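Ferric vibriobactin ABC transporter, periplasmic ferric vibriobactin-binding protein (Vibrio cholerae, PDB 3R5T) binds the iron-loaded siderophore ferric vibriobactin in the periplasm and probably delivers it to an ABC transporter for uptake. Local coordinates at residues F55-A63 with N266-E277. Residues are numbered along the deposited sequence; the frame is centred on the assembly and turned at random.
With VBN ((4S,5R)-N-{3-[(2,3-dihydroxybenzoyl)amino]propyl}-2-(2,3-dihydroxyphenyl)-N-[3-({[(4S,5R)-2-(2,3-dihydroxyphenyl)-5-met hyl-4,5-dihydro-1,3-oxazol-4-yl]carbonyl}amino)propyl]-5-methyl-4,5-dihydro-1,3-oxazole-4-carboxamide), chain B.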
ATOM      1  N   PHE A  55       3.708  13.799  -0.953  1.00 15.38           N
ATOM      2  CA  PHE A  55       4.066  12.484  -1.480  1.00 14.99           C
ATOM      3  C   PHE A  55       4.394  11.568  -0.299  1.00 14.59           C
ATOM      4  O   PHE A  55       4.894  12.017   0.730  1.00 19.88           O
ATOM      5  CB  PHE A  55       5.316  12.588  -2.361  1.00 16.55           C
ATOM      6  CG  PHE A  55       5.078  13.130  -3.757  1.00 18.40           C
ATOM      7  CD1 PHE A  55       3.815  13.142  -4.335  1.00 15.97           C
ATOM      8  CD2 PHE A  55       6.152  13.575  -4.508  1.00 18.20           C
ATOM      9  CE1 PHE A  55       3.649  13.614  -5.641  1.00 17.20           C
ATOM     10  CE2 PHE A  55       5.989  14.043  -5.804  1.00 18.18           C
ATOM     11  CZ  PHE A  55       4.734  14.057  -6.368  1.00 17.62           C
ATOM     12  N   PHE A  56       4.168  10.263  -0.442  1.00 14.98           N
ATOM     13  CA  PHE A  56       4.549   9.340   0.638  1.00 13.79           C
ATOM     14  C   PHE A  56       6.051   9.351   0.847  1.00 15.03           C
ATOM     15  O   PHE A  56       6.820   9.297  -0.123  1.00 16.52           O
ATOM     16  CB  PHE A  56       4.051   7.906   0.396  1.00 14.25           C
ATOM     17  CG  PHE A  56       2.559   7.748   0.494  1.00 15.97           C
ATOM     18  CD1 PHE A  56       1.853   8.281   1.568  1.00 16.37           C
ATOM     19  CD2 PHE A  56       1.857   7.068  -0.484  1.00 14.12           C
ATOM     20  CE1 PHE A  56       0.474   8.122   1.654  1.00 15.98           C
ATOM     21  CE2 PHE A  56       0.478   6.894  -0.396  1.00 15.58           C
ATOM     22  CZ  PHE A  56      -0.211   7.441   0.661  1.00 15.23           C
ATOM     23  N   GLU A  57       6.479   9.398   2.104  1.00 16.37           N
ATOM     24  CA  GLU A  57       7.889   9.623   2.420  1.00 16.91           C
ATOM     25  C   GLU A  57       8.821   8.508   1.967  1.00 16.70           C
ATOM     26  O   GLU A  57       9.995   8.753   1.696  1.00 16.77           O
ATOM     27  CB  GLU A  57       8.062   9.871   3.925  1.00 18.67           C
ATOM     28  CG  GLU A  57       9.443  10.361   4.318  1.00 21.43           C
ATOM     29  CD  GLU A  57       9.817  11.723   3.728  1.00 23.60           C
ATOM     30  OE1 GLU A  57       8.943  12.454   3.208  1.00 25.48           O
ATOM     31  OE2 GLU A  57      11.015  12.058   3.790  1.00 23.23           O
ATOM     32  N   GLN A  58       8.308   7.288   1.882  1.00 15.23           N
ATOM     33  CA  GLN A  58       9.160   6.190   1.438  1.00 14.52           C
ATOM     34  C   GLN A  58       9.731   6.389   0.024  1.00 14.65           C
ATOM     35  O   GLN A  58      10.764   5.791  -0.308  1.00 15.34           O
ATOM     36  CB  GLN A  58       8.442   4.843   1.533  1.00 14.14           C
ATOM     37  CG  GLN A  58       7.194   4.720   0.648  1.00 13.58           C
ATOM     38  CD  GLN A  58       5.919   5.092   1.356  1.00 15.66           C
ATOM     39  OE1 GLN A  58       5.933   5.846   2.350  1.00 15.78           O
ATOM     40  NE2 GLN A  58       4.785   4.579   0.857  1.00 17.37           N
ATOM     41  N   TRP A  59       9.036   7.168  -0.812  1.00 15.21           N
ATOM     42  CA  TRP A  59       9.479   7.391  -2.202  1.00 15.01           C
ATOM     43  C   TRP A  59       9.585   8.855  -2.629  1.00 16.62           C
ATOM     44  O   TRP A  59       9.951   9.135  -3.769  1.00 16.60           O
ATOM     45  CB  TRP A  59       8.665   6.572  -3.238  1.00 13.45           C
ATOM     46  CG  TRP A  59       7.172   6.709  -3.167  1.00 13.75           C
ATOM     47  CD1 TRP A  59       6.297   5.797  -2.659  1.00 13.25           C
ATOM     48  CD2 TRP A  59       6.382   7.809  -3.638  1.00 14.91           C
ATOM     49  NE1 TRP A  59       5.009   6.255  -2.771  1.00 14.26           N
ATOM     50  CE2 TRP A  59       5.029   7.490  -3.369  1.00 14.55           C
ATOM     51  CE3 TRP A  59       6.679   9.022  -4.265  1.00 14.51           C
ATOM     52  CZ2 TRP A  59       3.981   8.341  -3.709  1.00 15.95           C
ATOM     53  CZ3 TRP A  59       5.641   9.857  -4.600  1.00 15.01           C
ATOM     54  CH2 TRP A  59       4.310   9.516  -4.324  1.00 15.95           C
ATOM     55  N   ARG A  60       9.302   9.775  -1.715  1.00 16.24           N
ATOM     56  CA  ARG A  60       9.341  11.198  -2.046  1.00 18.09           C
ATOM     57  C   ARG A  60      10.650  11.623  -2.707  1.00 17.98           C
ATOM     58  O   ARG A  60      10.641  12.280  -3.751  1.00 18.06           O
ATOM     59  CB  ARG A  60       9.092  12.063  -0.806  1.00 19.76           C
ATOM     60  CG  ARG A  60       9.060  13.578  -1.097  1.00 19.92           C
ATOM     61  CD  ARG A  60       8.938  14.391   0.180  1.00 19.49           C
ATOM     62  NE  ARG A  60       9.972  14.048   1.154  1.00 20.06           N
ATOM     63  CZ  ARG A  60      11.200  14.553   1.157  1.00 22.72           C
ATOM     64  NH1 ARG A  60      11.574  15.443   0.240  1.00 25.59           N
ATOM     65  NH2 ARG A  60      12.057  14.171   2.090  1.00 22.62           N
ATOM     66  N   LYS A  61      11.773  11.271  -2.093  1.00 18.02           N
ATOM     67  CA  LYS A  61      13.058  11.727  -2.615  1.00 18.95           C
ATOM     68  C   LYS A  61      13.341  11.151  -4.004  1.00 19.79           C
ATOM     69  O   LYS A  61      13.904  11.848  -4.856  1.00 21.94           O
ATOM     70  CB  LYS A  61      14.199  11.378  -1.656  1.00 21.19           C
ATOM     71  CG  LYS A  61      14.089  12.101  -0.324  1.00 24.95           C
ATOM     72  CD  LYS A  61      15.320  11.870   0.547  1.00 28.86           C
ATOM     73  CE  LYS A  61      15.451  10.412   0.953  1.00 31.92           C
ATOM     74  NZ  LYS A  61      14.303   9.940   1.788  1.00 34.10           N
ATOM     75  N   LEU A  62      12.949   9.898  -4.233  1.00 15.74           N
ATOM     76  CA  LEU A  62      13.065   9.297  -5.551  1.00 16.65           C
ATOM     77  C   LEU A  62      12.179  10.018  -6.579  1.00 16.72           C
ATOM     78  O   LEU A  62      12.606  10.277  -7.702  1.00 17.36           O
ATOM     79  CB  LEU A  62      12.733   7.797  -5.492  1.00 18.37           C
ATOM     80  CG  LEU A  62      12.880   7.034  -6.810  1.00 19.62           C
ATOM     81  CD1 LEU A  62      14.323   7.063  -7.281  1.00 21.10           C
ATOM     82  CD2 LEU A  62      12.398   5.603  -6.655  1.00 19.97           C
ATOM     83  N   ALA A  63      10.946  10.351  -6.191  1.00 17.84           N
ATOM     84  CA  ALA A  63      10.059  11.087  -7.077  1.00 16.44           C
ATOM     85  C   ALA A  63      10.685  12.440  -7.457  1.00 19.47           C
ATOM     86  O   ALA A  63      10.686  12.832  -8.627  1.00 21.14           O
ATOM     87  CB  ALA A  63       8.700  11.293  -6.430  1.00 15.18           C
ATOM     88  N   ASN A 266       6.506   4.818   7.701  1.00 16.82           N
ATOM     89  CA  ASN A 266       6.065   4.917   6.310  1.00 15.42           C
ATOM     90  C   ASN A 266       5.165   3.769   5.849  1.00 15.32           C
ATOM     91  O   ASN A 266       4.967   3.573   4.637  1.00 14.93           O
ATOM     92  CB  ASN A 266       7.263   5.026   5.366  1.00 14.17           C
ATOM     93  CG  ASN A 266       8.072   6.289   5.581  1.00 15.85           C
ATOM     94  OD1 ASN A 266       7.574   7.301   6.081  1.00 19.39           O
ATOM     95  ND2 ASN A 266       9.316   6.252   5.155  1.00 15.89           N
ATOM     96  N   SER A 267       4.579   3.045   6.801  1.00 14.11           N
ATOM     97  CA  SER A 267       3.861   1.806   6.504  1.00 14.55           C
ATOM     98  C   SER A 267       2.382   1.996   6.190  1.00 14.43           C
ATOM     99  O   SER A 267       1.648   1.011   6.114  1.00 15.90           O
ATOM    100  CB  SER A 267       4.026   0.805   7.651  1.00 13.20           C
ATOM    101  OG  SER A 267       3.446   1.302   8.857  1.00 14.37           O
ATOM    102  N   PHE A 268       1.931   3.244   6.047  1.00 14.42           N
ATOM    103  CA  PHE A 268       0.511   3.470   5.781  1.00 13.82           C
ATOM    104  C   PHE A 268       0.032   2.716   4.521  1.00 14.80           C
ATOM    105  O   PHE A 268      -0.931   1.949   4.587  1.00 15.45           O
ATOM    106  CB  PHE A 268       0.154   4.967   5.714  1.00 13.98           C
ATOM    107  CG  PHE A 268      -1.288   5.202   5.433  1.00 13.74           C
ATOM    108  CD1 PHE A 268      -2.249   4.875   6.388  1.00 13.92           C
ATOM    109  CD2 PHE A 268      -1.692   5.699   4.214  1.00 14.92           C
ATOM    110  CE1 PHE A 268      -3.594   5.046   6.140  1.00 14.49           C
ATOM    111  CE2 PHE A 268      -3.045   5.874   3.951  1.00 16.37           C
ATOM    112  CZ  PHE A 268      -3.996   5.541   4.921  1.00 17.22           C
ATOM    113  N   ARG A 269       0.708   2.923   3.398  1.00 15.77           N
ATOM    114  CA  ARG A 269       0.420   2.167   2.174  1.00 14.16           C
ATOM    115  C   ARG A 269       1.633   1.323   1.835  1.00 13.58           C
ATOM    116  O   ARG A 269       2.775   1.699   2.174  1.00 13.19           O
ATOM    117  CB  ARG A 269       0.112   3.115   1.014  1.00 15.11           C
ATOM    118  CG  ARG A 269      -1.260   3.784   1.056  1.00 16.45           C
ATOM    119  CD  ARG A 269      -2.388   2.810   0.870  1.00 15.83           C
ATOM    120  NE  ARG A 269      -3.624   3.437   0.386  1.00 16.50           N
ATOM    121  CZ  ARG A 269      -4.681   3.720   1.140  1.00 17.11           C
ATOM    122  NH1 ARG A 269      -4.691   3.436   2.439  1.00 15.57           N
ATOM    123  NH2 ARG A 269      -5.757   4.270   0.588  1.00 17.47           N
ATOM    124  N   ILE A 270       1.392   0.188   1.176  1.00 15.12           N
ATOM    125  CA  ILE A 270       2.456  -0.750   0.825  1.00 14.41           C
ATOM    126  C   ILE A 270       2.878  -0.627  -0.631  1.00 14.30           C
ATOM    127  O   ILE A 270       2.077  -0.802  -1.551  1.00 15.07           O
ATOM    128  CB  ILE A 270       2.021  -2.203   1.054  1.00 15.18           C
ATOM    129  CG1 ILE A 270       1.619  -2.416   2.520  1.00 16.29           C
ATOM    130  CG2 ILE A 270       3.147  -3.142   0.611  1.00 16.60           C
ATOM    131  CD1 ILE A 270       2.726  -2.100   3.485  1.00 16.80           C
ATOM    132  N   ASP A 271       4.137  -0.286  -0.837  1.00 12.68           N
ATOM    133  CA  ASP A 271       4.738  -0.349  -2.158  1.00 13.73           C
ATOM    134  C   ASP A 271       6.116  -0.981  -1.942  1.00 15.28           C
ATOM    135  O   ASP A 271       6.476  -1.311  -0.815  1.00 14.47           O
ATOM    136  CB  ASP A 271       4.788   1.053  -2.791  1.00 14.41           C
ATOM    137  CG  ASP A 271       5.400   2.064  -1.878  1.00 13.77           C
ATOM    138  OD1 ASP A 271       4.736   3.076  -1.566  1.00 15.60           O
ATOM    139  OD2 ASP A 271       6.566   1.848  -1.479  1.00 13.01           O
ATOM    140  N   LEU A 272       6.888  -1.162  -3.000  1.00 13.95           N
ATOM    141  CA  LEU A 272       8.208  -1.771  -2.869  1.00 14.49           C
ATOM    142  C   LEU A 272       9.045  -1.069  -1.802  1.00 14.74           C
ATOM    143  O   LEU A 272       9.732  -1.718  -1.010  1.00 15.15           O
ATOM    144  CB  LEU A 272       8.941  -1.699  -4.196  1.00 14.31           C
ATOM    145  CG  LEU A 272      10.404  -2.135  -4.138  1.00 16.20           C
ATOM    146  CD1 LEU A 272      10.579  -3.602  -3.718  1.00 16.50           C
ATOM    147  CD2 LEU A 272      11.064  -1.869  -5.499  1.00 17.33           C
ATOM    148  N   PHE A 273       8.962   0.261  -1.765  1.00 13.55           N
ATOM    149  CA  PHE A 273       9.811   1.032  -0.879  1.00 14.86           C
ATOM    150  C   PHE A 273       9.403   0.907   0.575  1.00 14.40           C
ATOM    151  O   PHE A 273      10.252   0.653   1.442  1.00 15.57           O
ATOM    152  CB  PHE A 273       9.863   2.474  -1.382  1.00 15.22           C
ATOM    153  CG  PHE A 273      10.191   2.542  -2.843  1.00 17.31           C
ATOM    154  CD1 PHE A 273       9.204   2.753  -3.789  1.00 17.19           C
ATOM    155  CD2 PHE A 273      11.484   2.291  -3.269  1.00 18.24           C
ATOM    156  CE1 PHE A 273       9.526   2.770  -5.147  1.00 17.83           C
ATOM    157  CE2 PHE A 273      11.806   2.308  -4.616  1.00 19.00           C
ATOM    158  CZ  PHE A 273      10.828   2.546  -5.552  1.00 19.19           C
ATOM    159  N   SER A 274       8.118   1.046   0.870  1.00 17.62           N
ATOM    160  CA  SER A 274       7.705   0.863   2.260  1.00 17.38           C
ATOM    161  C   SER A 274       7.793  -0.605   2.677  1.00 17.19           C
ATOM    162  O   SER A 274       8.059  -0.891   3.845  1.00 15.48           O
ATOM    163  CB  SER A 274       6.303   1.412   2.529  1.00 13.62           C
ATOM    164  OG  SER A 274       5.348   0.893   1.626  1.00 12.40           O
ATOM    165  N   ALA A 275       7.585  -1.516   1.729  1.00 14.13           N
ATOM    166  CA  ALA A 275       7.710  -2.947   2.014  1.00 14.33           C
ATOM    167  C   ALA A 275       9.134  -3.275   2.459  1.00 15.07           C
ATOM    168  O   ALA A 275       9.340  -4.012   3.429  1.00 15.85           O
ATOM    169  CB  ALA A 275       7.317  -3.792   0.781  1.00 11.90           C
ATOM    170  N   ARG A 276      10.120  -2.718   1.761  1.00 15.58           N
ATOM    171  CA  ARG A 276      11.508  -2.903   2.183  1.00 17.66           C
ATOM    172  C   ARG A 276      11.734  -2.381   3.601  1.00 16.77           C
ATOM    173  O   ARG A 276      12.390  -3.040   4.411  1.00 17.57           O
ATOM    174  CB  ARG A 276      12.458  -2.186   1.235  1.00 22.25           C
ATOM    175  CG  ARG A 276      12.742  -2.932  -0.044  1.00 25.46           C
ATOM    176  CD  ARG A 276      13.607  -2.091  -0.963  1.00 28.18           C
ATOM    177  NE  ARG A 276      13.900  -2.826  -2.185  1.00 28.58           N
ATOM    178  CZ  ARG A 276      14.256  -2.264  -3.334  1.00 28.41           C
ATOM    179  NH1 ARG A 276      14.367  -0.944  -3.432  1.00 28.49           N
ATOM    180  NH2 ARG A 276      14.501  -3.026  -4.391  1.00 28.84           N
ATOM    181  N   GLU A 277      11.218  -1.196   3.898  1.00 15.04           N
ATOM    182  CA  GLU A 277      11.408  -0.630   5.225  1.00 17.80           C
ATOM    183  C   GLU A 277      10.797  -1.560   6.276  1.00 17.34           C
ATOM    184  O   GLU A 277      11.402  -1.821   7.316  1.00 17.28           O
ATOM    185  CB  GLU A 277      10.772   0.763   5.328  1.00 19.62           C
ATOM    186  CG  GLU A 277      11.455   1.826   4.479  1.00 23.04           C
ATOM    187  CD  GLU A 277      10.967   3.237   4.799  1.00 25.28           C
ATOM    188  OE1 GLU A 277      10.631   3.508   5.972  1.00 27.46           O
ATOM    189  OE2 GLU A 277      10.950   4.076   3.881  1.00 25.64           O
TER
HETATM  190  C   VBN B   1      -9.268   8.539   6.520  1.00 20.18           C
HETATM  191  N   VBN B   1      -9.139   7.974   4.053  1.00 17.13           N
HETATM  192  O   VBN B   1     -10.142   7.763   6.717  1.00 19.18           O
HETATM  193  CA  VBN B   1      -8.860   8.934   5.106  1.00 19.99           C
HETATM  194  CB  VBN B   1      -9.598  10.213   4.559  1.00 21.71           C
HETATM  195  CAB VBN B   1      -0.882   9.874   5.072  1.00 20.62           C
HETATM  196  OAC VBN B   1      -7.518   4.354   9.678  1.00 20.17           O
HETATM  197  OAD VBN B   1      -5.114  11.569   5.527  1.00 19.30           O
HETATM  198  OAF VBN B   1      -7.102   4.297   3.674  1.00 15.06           O
HETATM  199  OAG VBN B   1     -11.183   3.958   1.383  1.00 16.45           O
HETATM  200  OAH VBN B   1      -7.487   6.483   1.595  1.00 14.35           O
HETATM  201  OAI VBN B   1      -7.817   5.806   5.746  1.00 16.62           O
HETATM  202  OAJ VBN B   1      -9.754   5.576   3.038  1.00 13.91           O
HETATM  203  OAK VBN B   1      -6.235   7.604   3.728  1.00 14.83           O
HETATM  204  CAL VBN B   1      -6.495   1.877   6.460  1.00 16.82           C
HETATM  205  CAM VBN B   1     -12.938   7.224   1.010  1.00 20.99           C
HETATM  206  CAN VBN B   1      -4.559   8.091  -0.033  1.00 14.64           C
HETATM  207  CAO VBN B   1      -6.571   2.406   5.128  1.00 15.82           C
HETATM  208  CAP VBN B   1     -12.604   5.852   0.826  1.00 18.90           C
HETATM  209  CAQ VBN B   1      -5.753   7.312   0.112  1.00 13.51           C
HETATM  210  CAR VBN B   1      -6.885   2.684   7.592  1.00 18.33           C
HETATM  211  CAS VBN B   1     -12.201   8.028   1.891  1.00 19.79           C
HETATM  212  CAT VBN B   1      -3.965   8.722   1.090  1.00 15.99           C
HETATM  213  CAU VBN B   1      -8.695   8.029   9.834  1.00 20.51           C
HETATM  214  CAV VBN B   1      -6.896  10.774   8.640  1.00 19.77           C
HETATM  215  CAW VBN B   1      -9.198   6.606   9.540  1.00 18.84           C
HETATM  216  CAX VBN B   1      -5.634  11.623   8.358  1.00 20.46           C
HETATM  217  CAY VBN B   1      -9.284   9.134   8.953  1.00 18.93           C
HETATM  218  CAZ VBN B   1      -7.648  10.300   7.385  1.00 18.41           C
HETATM  219  NBB VBN B   1      -8.604   5.923   8.394  1.00 15.34           N
HETATM  220  NBC VBN B   1      -4.607  10.824   7.694  1.00 20.29           N
HETATM  221  NBD VBN B   1      -4.189   8.796   4.840  1.00 18.28           N
HETATM  222  OBF VBN B   1      -2.750   9.926   3.375  1.00 16.84           O
HETATM  223  CBG VBN B   1      -7.775   4.756   8.598  1.00 19.44           C
HETATM  224  CBH VBN B   1      -4.457  10.861   6.236  1.00 19.50           C
HETATM  225  CBJ VBN B   1     -10.482   8.277   3.632  1.00 18.37           C
HETATM  226  CBK VBN B   1      -7.034   3.740   4.932  1.00 15.62           C
HETATM  227  CBL VBN B   1     -11.529   5.288   1.538  1.00 16.86           C
HETATM  228  CBM VBN B   1      -6.314   7.187   1.381  1.00 13.84           C
HETATM  229  CBN VBN B   1      -7.409   4.505   5.997  1.00 16.50           C
HETATM  230  CBO VBN B   1     -10.837   6.064   2.373  1.00 15.74           C
HETATM  231  CBP VBN B   1      -5.737   7.799   2.461  1.00 14.65           C
HETATM  232  CBQ VBN B   1      -7.327   3.950   7.385  1.00 18.60           C
HETATM  233  CBR VBN B   1     -11.165   7.488   2.542  1.00 17.09           C
HETATM  234  CBS VBN B   1      -4.503   8.577   2.314  1.00 15.58           C
HETATM  235  CBU VBN B   1      -2.294  10.323   4.740  1.00 18.19           C
HETATM  236  CBW VBN B   1      -3.993   9.311   3.521  1.00 17.56           C
HETATM  237  CBX VBN B   1      -3.514   9.814   5.658  1.00 18.78           C
HETATM  238  NBY VBN B   1      -8.684   9.290   7.625  1.00 20.43           N
HETATM  239  OG1 VBN B   1     -10.746   9.654   3.784  1.00 21.39           O
HETATM  240  CG2 VBN B   1      -8.762  11.311   3.920  1.00 23.10           C
HETATM  241  O   HOH W   1       2.887   4.729   3.106  1.00 15.94           O
HETATM  242  O   HOH W   2      12.152   4.223   1.608  1.00 25.85           O
HETATM  243  O   HOH W   3       2.621   4.869  -3.034  1.00 21.88           O
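Gln58 reaches across to Asp271 and donates from NE2 to OD1 at 2.9 Å. The bond is nearly straight (171°) and meets OD1 on its syn side, tilted somewhat out of the carboxylate plane. The chain of Gln58 bends at chi2 (-93°), which brings its amide to the Asp271 carboxylate. The same NE2 also gives to a water that accepts from Arg269 N and donates to Asn266 O. Asp271 OD1 lies at the edge of the Trp59 indole, 3.3 Å from CD1. Trp59 NE1 gives to a second water, which probably donates to Asp271 OD1. Asp271 OD2 accepts from Ser274 N at 2.9 Å and Ser274 OG from Asp271 N, a capping box. Farther from the ligand, Leu62 CD2 packs 3.6 Å from Phe273 CZ. On the ligand side, Phe56 CZ rests 3.8 Å from Arg269 CG. Arg269 NH1 donates a hydrogen bond to vibriobactin OAF at 2.8 Å, while Thr32 and Tyr118 hold other guanidinium nitrogens. Phe268 also lines this pocket, near the ferric ion. As in this siderophore-binding family, two lobes enclose the ligand. Beside it, the contact joins the loop before helix 60-65, on the parallel-sheet lobe, to the loop after strand 260-264 of the mixed-sheet lobe. Trp59 packs on helix 31-39, and Leu272 reaches helix 137-155.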